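Substrate binding periplasmic protein (Ralstonia solanacearum, PDB 3LOP) probably serves as the periplasmic receptor of a transport system for leucine or related amino acids, holding a leucine molecule in the cleft between its two lobes. Local coordinates at residues V141-V146 and L170-A174; D5-I9 and E45-V50. All coordinates share one frame; numbering follows the deposited sequence.

Contact 1. Residues V141-V146 and L170-A174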
loop_
_atom_site.group_PDB
_atom_site.type_symbol
_atom_site.label_atom_id
_atom_site.label_comp_id
_atom_site.label_asym_id
_atom_site.label_seq_id
_atom_site.Cartn_x
_atom_site.Cartn_y
_atom_site.Cartn_z
ATOM N N VAL A 141 21.116 13.905 11.126
ATOM C CA VAL A 141 19.848 14.505 11.530
ATOM C C VAL A 141 19.508 14.122 12.966
ATOM O O VAL A 141 19.618 12.957 13.349
ATOM C CB VAL A 141 18.700 14.051 10.603
ATOM C CG1 VAL A 141 17.361 14.541 11.136
ATOM C CG2 VAL A 141 18.936 14.590 9.203
ATOM N N THR A 142 19.102 15.106 13.760
ATOM C CA THR A 142 18.739 14.849 15.148
ATOM C C THR A 142 17.364 15.394 15.518
ATOM O O THR A 142 16.803 15.015 16.545
ATOM C CB THR A 142 19.762 15.457 16.118
ATOM O OG1 THR A 142 19.865 16.866 15.880
ATOM C CG2 THR A 142 21.119 14.803 15.931
ATOM N N ARG A 143 16.816 16.274 14.686
ATOM C CA ARG A 143 15.513 16.864 14.969
ATOM C C ARG A 143 14.490 16.459 13.923
ATOM O O ARG A 143 14.468 16.990 12.813
ATOM C CB ARG A 143 15.637 18.387 15.040
ATOM C CG ARG A 143 16.618 18.840 16.118
ATOM C CD ARG A 143 16.568 20.343 16.346
ATOM N NE ARG A 143 17.090 21.121 15.224
ATOM C CZ ARG A 143 18.382 21.276 14.949
ATOM N NH1 ARG A 143 19.306 20.705 15.712
ATOM N NH2 ARG A 143 18.751 22.013 13.911
ATOM N N ILE A 144 13.636 15.512 14.297
ATOM C CA ILE A 144 12.624 14.990 13.397
ATOM C C ILE A 144 11.201 15.250 13.874
ATOM O O ILE A 144 10.882 15.068 15.051
ATOM C CB ILE A 144 12.829 13.469 13.210
ATOM C CG1 ILE A 144 14.210 13.219 12.594
ATOM C CG2 ILE A 144 11.728 12.881 12.329
ATOM C CD1 ILE A 144 14.615 11.751 12.519
ATOM N N GLY A 145 10.359 15.692 12.946
ATOM C CA GLY A 145 8.965 15.949 13.249
ATOM C C GLY A 145 8.140 14.879 12.559
ATOM O O GLY A 145 8.609 14.252 11.607
ATOM N N VAL A 146 6.922 14.647 13.032
ATOM C CA VAL A 146 6.080 13.629 12.422
ATOM C C VAL A 146 4.637 14.080 12.248
ATOM O O VAL A 146 4.027 14.604 13.180
ATOM C CB VAL A 146 6.059 12.331 13.274
ATOM C CG1 VAL A 146 5.205 11.272 12.586
ATOM C CG2 VAL A 146 7.479 11.816 13.494
ATOM N N LEU A 170 17.728 8.979 20.571
ATOM C CA LEU A 170 17.032 10.172 20.098
ATOM C C LEU A 170 15.530 10.012 20.309
ATOM O O LEU A 170 15.050 8.922 20.611
ATOM C CB LEU A 170 17.314 10.399 18.607
ATOM C CG LEU A 170 18.749 10.742 18.201
ATOM C CD1 LEU A 170 18.888 10.643 16.690
ATOM C CD2 LEU A 170 19.107 12.141 18.685
ATOM N N ALA A 171 14.795 11.107 20.160
ATOM C CA ALA A 171 13.347 11.080 20.316
ATOM C C ALA A 171 12.723 12.083 19.355
ATOM O O ALA A 171 13.395 12.994 18.877
ATOM C CB ALA A 171 12.965 11.423 21.754
ATOM N N ILE A 172 11.439 11.902 19.065
ATOM C CA ILE A 172 10.732 12.806 18.166
ATOM C C ILE A 172 10.729 14.217 18.745
ATOM O O ILE A 172 10.450 14.411 19.929
ATOM C CB ILE A 172 9.282 12.328 17.948
ATOM C CG1 ILE A 172 9.297 10.978 17.227
ATOM C CG2 ILE A 172 8.499 13.361 17.143
ATOM C CD1 ILE A 172 7.932 10.334 17.103
ATOM N N THR A 173 11.046 15.198 17.904
ATOM C CA THR A 173 11.092 16.593 18.328
ATOM C C THR A 173 9.710 17.227 18.385
ATOM O O THR A 173 9.413 18.010 19.290
ATOM C CB THR A 173 11.984 17.428 17.384
ATOM O OG1 THR A 173 13.351 17.039 17.562
ATOM C CG2 THR A 173 11.840 18.917 17.673
ATOM N N ALA A 174 8.866 16.892 17.417
ATOM C CA ALA A 174 7.520 17.442 17.362
ATOM C C ALA A 174 6.618 16.531 16.551
ATOM O O ALA A 174 7.073 15.852 15.635
ATOM C CB ALA A 174 7.552 18.833 16.732
HETATM O O HOH W 1 14.199 14.315 16.769
#
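In one of the two parallel sheets of this periplasmic binding protein, the beta-alpha-beta crossover from strand 144-149 through helix 152-166 to the edge strand 174-178 is closed where Gly145 pairs with Ala174. The bridge is parallel, and two backbone bonds frame it: Thr173 N gives its hydrogen to Ile144 O at 2.9 Å, and Val146 N gives its own to Ala174 O at 2.9 Å. The latter oxygen also receives a CA-H...O contact from Gly145 CA, 3.0 Å away. Ala174 N, by contrast, is buried here without a partner.

Ahead of the bridge the two backbones diverge, and a water molecule fills the fork. It donates to Thr142 O and to Ala171 O, the latter at 2.6 Å, and accepts from Ile144 N at 2.8 Å and from Thr173 OG1, so four bonds to both segments hold it. Thr173 turns its hydroxyl toward this water because OG1 stands anti to its own carbonyl carbon (chi1 -69°); the same oxygen rests against Arg143 CA at 3.4 Å, and the Thr173 side chain runs alongside CB and CG of Arg143, pointing the same way. On one flank of the bridge, Ile172 crosses Val146 at about a right angle, CD1 meeting CG2 of the valine at 3.9 Å, while Ile172 CG2 lies near Ile144 O. At the open end, Leu170 reaches back with its two methyls to Val141 O and Thr142 CB.

Helix 152-166 covers Ile144, Val146 and Ile172 through Leu165, Ile158 and Val161, helix 125-138 packs on Val141, Ile144 and Leu170, and strand 199-203 pairs with Gly145 through Ala199 and Phe201.

Contact 2. Residues D5-I9 and E45-V50. With EDO (1,2-ethanediol), chain C.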
loop_
_atom_site.group_PDB
_atom_site.type_symbol
_atom_site.label_atom_id
_atom_site.label_comp_id
_atom_site.label_asym_id
_atom_site.label_seq_id
_atom_site.Cartn_x
_atom_site.Cartn_y
_atom_site.Cartn_z
ATOM N N ASP A 5 -17.558 -19.048 -13.096
ATOM C CA ASP A 5 -16.274 -18.294 -12.999
ATOM C C ASP A 5 -15.688 -18.427 -11.601
ATOM O O ASP A 5 -16.329 -18.952 -10.693
ATOM C CB ASP A 5 -16.499 -16.802 -13.270
ATOM C CG ASP A 5 -17.285 -16.545 -14.535
ATOM O OD1 ASP A 5 -16.869 -17.031 -15.607
ATOM O OD2 ASP A 5 -18.319 -15.847 -14.456
ATOM N N ILE A 6 -14.458 -17.950 -11.445
ATOM C CA ILE A 6 -13.786 -17.952 -10.152
ATOM C C ILE A 6 -13.829 -16.487 -9.736
ATOM O O ILE A 6 -13.289 -15.626 -10.431
ATOM C CB ILE A 6 -12.320 -18.408 -10.268
ATOM C CG1 ILE A 6 -12.267 -19.864 -10.736
ATOM C CG2 ILE A 6 -11.619 -18.243 -8.923
ATOM C CD1 ILE A 6 -10.866 -20.382 -10.978
ATOM N N SER A 7 -14.480 -16.200 -8.616
ATOM C CA SER A 7 -14.606 -14.821 -8.164
ATOM C C SER A 7 -13.622 -14.383 -7.097
ATOM O O SER A 7 -13.212 -15.167 -6.239
ATOM C CB SER A 7 -16.030 -14.559 -7.672
ATOM O OG SER A 7 -16.959 -14.633 -8.742
ATOM N N VAL A 8 -13.254 -13.109 -7.177
ATOM C CA VAL A 8 -12.342 -12.470 -6.238
ATOM C C VAL A 8 -13.008 -11.143 -5.888
ATOM O O VAL A 8 -13.608 -10.502 -6.754
ATOM C CB VAL A 8 -10.965 -12.201 -6.892
ATOM C CG1 VAL A 8 -10.060 -11.453 -5.922
ATOM C CG2 VAL A 8 -10.321 -13.519 -7.302
ATOM N N ILE A 9 -12.924 -10.730 -4.629
ATOM C CA ILE A 9 -13.554 -9.472 -4.233
ATOM C C ILE A 9 -12.588 -8.428 -3.686
ATOM O O ILE A 9 -11.472 -8.740 -3.273
ATOM C CB ILE A 9 -14.664 -9.702 -3.178
ATOM C CG1 ILE A 9 -14.080 -10.354 -1.924
ATOM C CG2 ILE A 9 -15.771 -10.571 -3.768
ATOM C CD1 ILE A 9 -15.065 -10.422 -0.766
ATOM N N GLU A 45 -10.555 -21.267 -16.861
ATOM C CA GLU A 45 -11.636 -20.607 -16.143
ATOM C C GLU A 45 -11.482 -19.089 -16.129
ATOM O O GLU A 45 -10.371 -18.570 -16.033
ATOM C CB GLU A 45 -11.717 -21.141 -14.710
ATOM C CG GLU A 45 -11.941 -22.643 -14.631
ATOM C CD GLU A 45 -12.163 -23.131 -13.212
ATOM O OE1 GLU A 45 -13.203 -22.776 -12.617
ATOM O OE2 GLU A 45 -11.297 -23.866 -12.693
ATOM N N THR A 46 -12.610 -18.394 -16.237
ATOM C CA THR A 46 -12.646 -16.932 -16.237
ATOM C C THR A 46 -12.598 -16.409 -14.809
ATOM O O THR A 46 -13.292 -16.921 -13.933
ATOM C CB THR A 46 -13.959 -16.379 -16.844
ATOM O OG1 THR A 46 -14.151 -16.887 -18.160
ATOM C CG2 THR A 46 -13.911 -14.874 -16.934
ATOM N N ILE A 47 -11.791 -15.379 -14.581
ATOM C CA ILE A 47 -11.704 -14.782 -13.258
ATOM C C ILE A 47 -12.608 -13.556 -13.243
ATOM O O ILE A 47 -12.578 -12.741 -14.163
ATOM C CB ILE A 47 -10.265 -14.339 -12.922
ATOM C CG1 ILE A 47 -9.314 -15.533 -13.023
ATOM C CG2 ILE A 47 -10.224 -13.729 -11.522
ATOM C CD1 ILE A 47 -9.676 -16.700 -12.120
ATOM N N ARG A 48 -13.434 -13.445 -12.209
ATOM C CA ARG A 48 -14.324 -12.302 -12.081
ATOM C C ARG A 48 -13.958 -11.533 -10.826
ATOM O O ARG A 48 -13.965 -12.089 -9.729
ATOM C CB ARG A 48 -15.787 -12.745 -11.983
ATOM C CG ARG A 48 -16.748 -11.566 -11.857
ATOM C CD ARG A 48 -18.192 -11.981 -11.619
ATOM N NE ARG A 48 -18.378 -12.638 -10.329
ATOM C CZ ARG A 48 -19.540 -12.708 -9.689
ATOM N NH1 ARG A 48 -20.624 -12.157 -10.219
ATOM N NH2 ARG A 48 -19.620 -13.328 -8.520
ATOM N N LEU A 49 -13.623 -10.260 -10.995
ATOM C CA LEU A 49 -13.281 -9.407 -9.863
ATOM C C LEU A 49 -14.473 -8.517 -9.562
ATOM O O LEU A 49 -14.957 -7.800 -10.438
ATOM C CB LEU A 49 -12.064 -8.537 -10.183
ATOM C CG LEU A 49 -11.749 -7.442 -9.157
ATOM C CD1 LEU A 49 -11.408 -8.063 -7.808
ATOM C CD2 LEU A 49 -10.586 -6.599 -9.659
ATOM N N VAL A 50 -14.951 -8.579 -8.324
ATOM C CA VAL A 50 -16.082 -7.772 -7.891
ATOM C C VAL A 50 -15.553 -6.792 -6.851
ATOM O O VAL A 50 -14.922 -7.192 -5.873
ATOM C CB VAL A 50 -17.185 -8.649 -7.258
ATOM C CG1 VAL A 50 -18.397 -7.798 -6.911
ATOM C CG2 VAL A 50 -17.580 -9.763 -8.218
HETATM C C1 EDO C . -11.710 -9.291 -14.301
HETATM O O1 EDO C . -11.424 -7.927 -13.982
HETATM C C2 EDO C . -13.159 -9.416 -14.754
HETATM O O2 EDO C . -14.021 -9.177 -13.645
#
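Glu45 begins the return to the sheet in the beta-alpha-beta unit of strand 6-12, helix 19-38 and strand 47-53, laying its carboxylate across Ile6 with OE1 3.6 Å from CG1 of the isoleucine; OE2 bonds to Lys306 N. Thr46 O then accepts the nearly straight bond from Ile6 N (2.9 Å, 171°), and its CB lies beside Asp5 OD1. Ile47 bends its CD1 back onto Ile6 CB at 3.7 Å, on the face where Val8 and Leu49 also sit and where helices 19-38 and 284-303 pack. Arg48 carries the parallel ladder onward, Arg48 N bonding to Ile6 O and Val8 N to Arg48 O. Its side chain starts extended and bends at chi3 (66°), which brings the guanidinium side-on to Ser7: NE at 2.9 Å and NH2 at 3.0 Å both donate to Ser7 OG, close to the guanidinium plane, and NH2 also makes a long, weak ion pair with Asp72. Leu49 touches Val8 O with CD1, while its N, on the outer side of this edge strand, donates to O2 of an ethanediol, probably from the crystallisation liquor, at 2.9 Å. Val50 N bonds to Val8 O, and CG2 of Val50 lies 3.6 Å above the plane of the Arg48 guanidinium, toward its rim.

How the contacts relate
Contact 2 closes before contact 1 opens along the chain, and the two lie on opposite sides of its centre, their centres 47 Å apart and their nearest atoms about 30 Å. They share no strand or helix: 5-9 with 45-50 belongs to the five-stranded parallel sheet, 141-146 with 170-174 to the four-stranded one. Each nevertheless joins the edge strand to its neighbour in the same 2-1-3 order, across one beta-alpha-beta crossover, so the two sheets repeat a common topology, as expected for the two lobes of a periplasmic binding protein. Leucine is bound between the lobes, about 13 Å from the Val146 side chain of contact 1, and none of the residues of either contact belongs to its pocket.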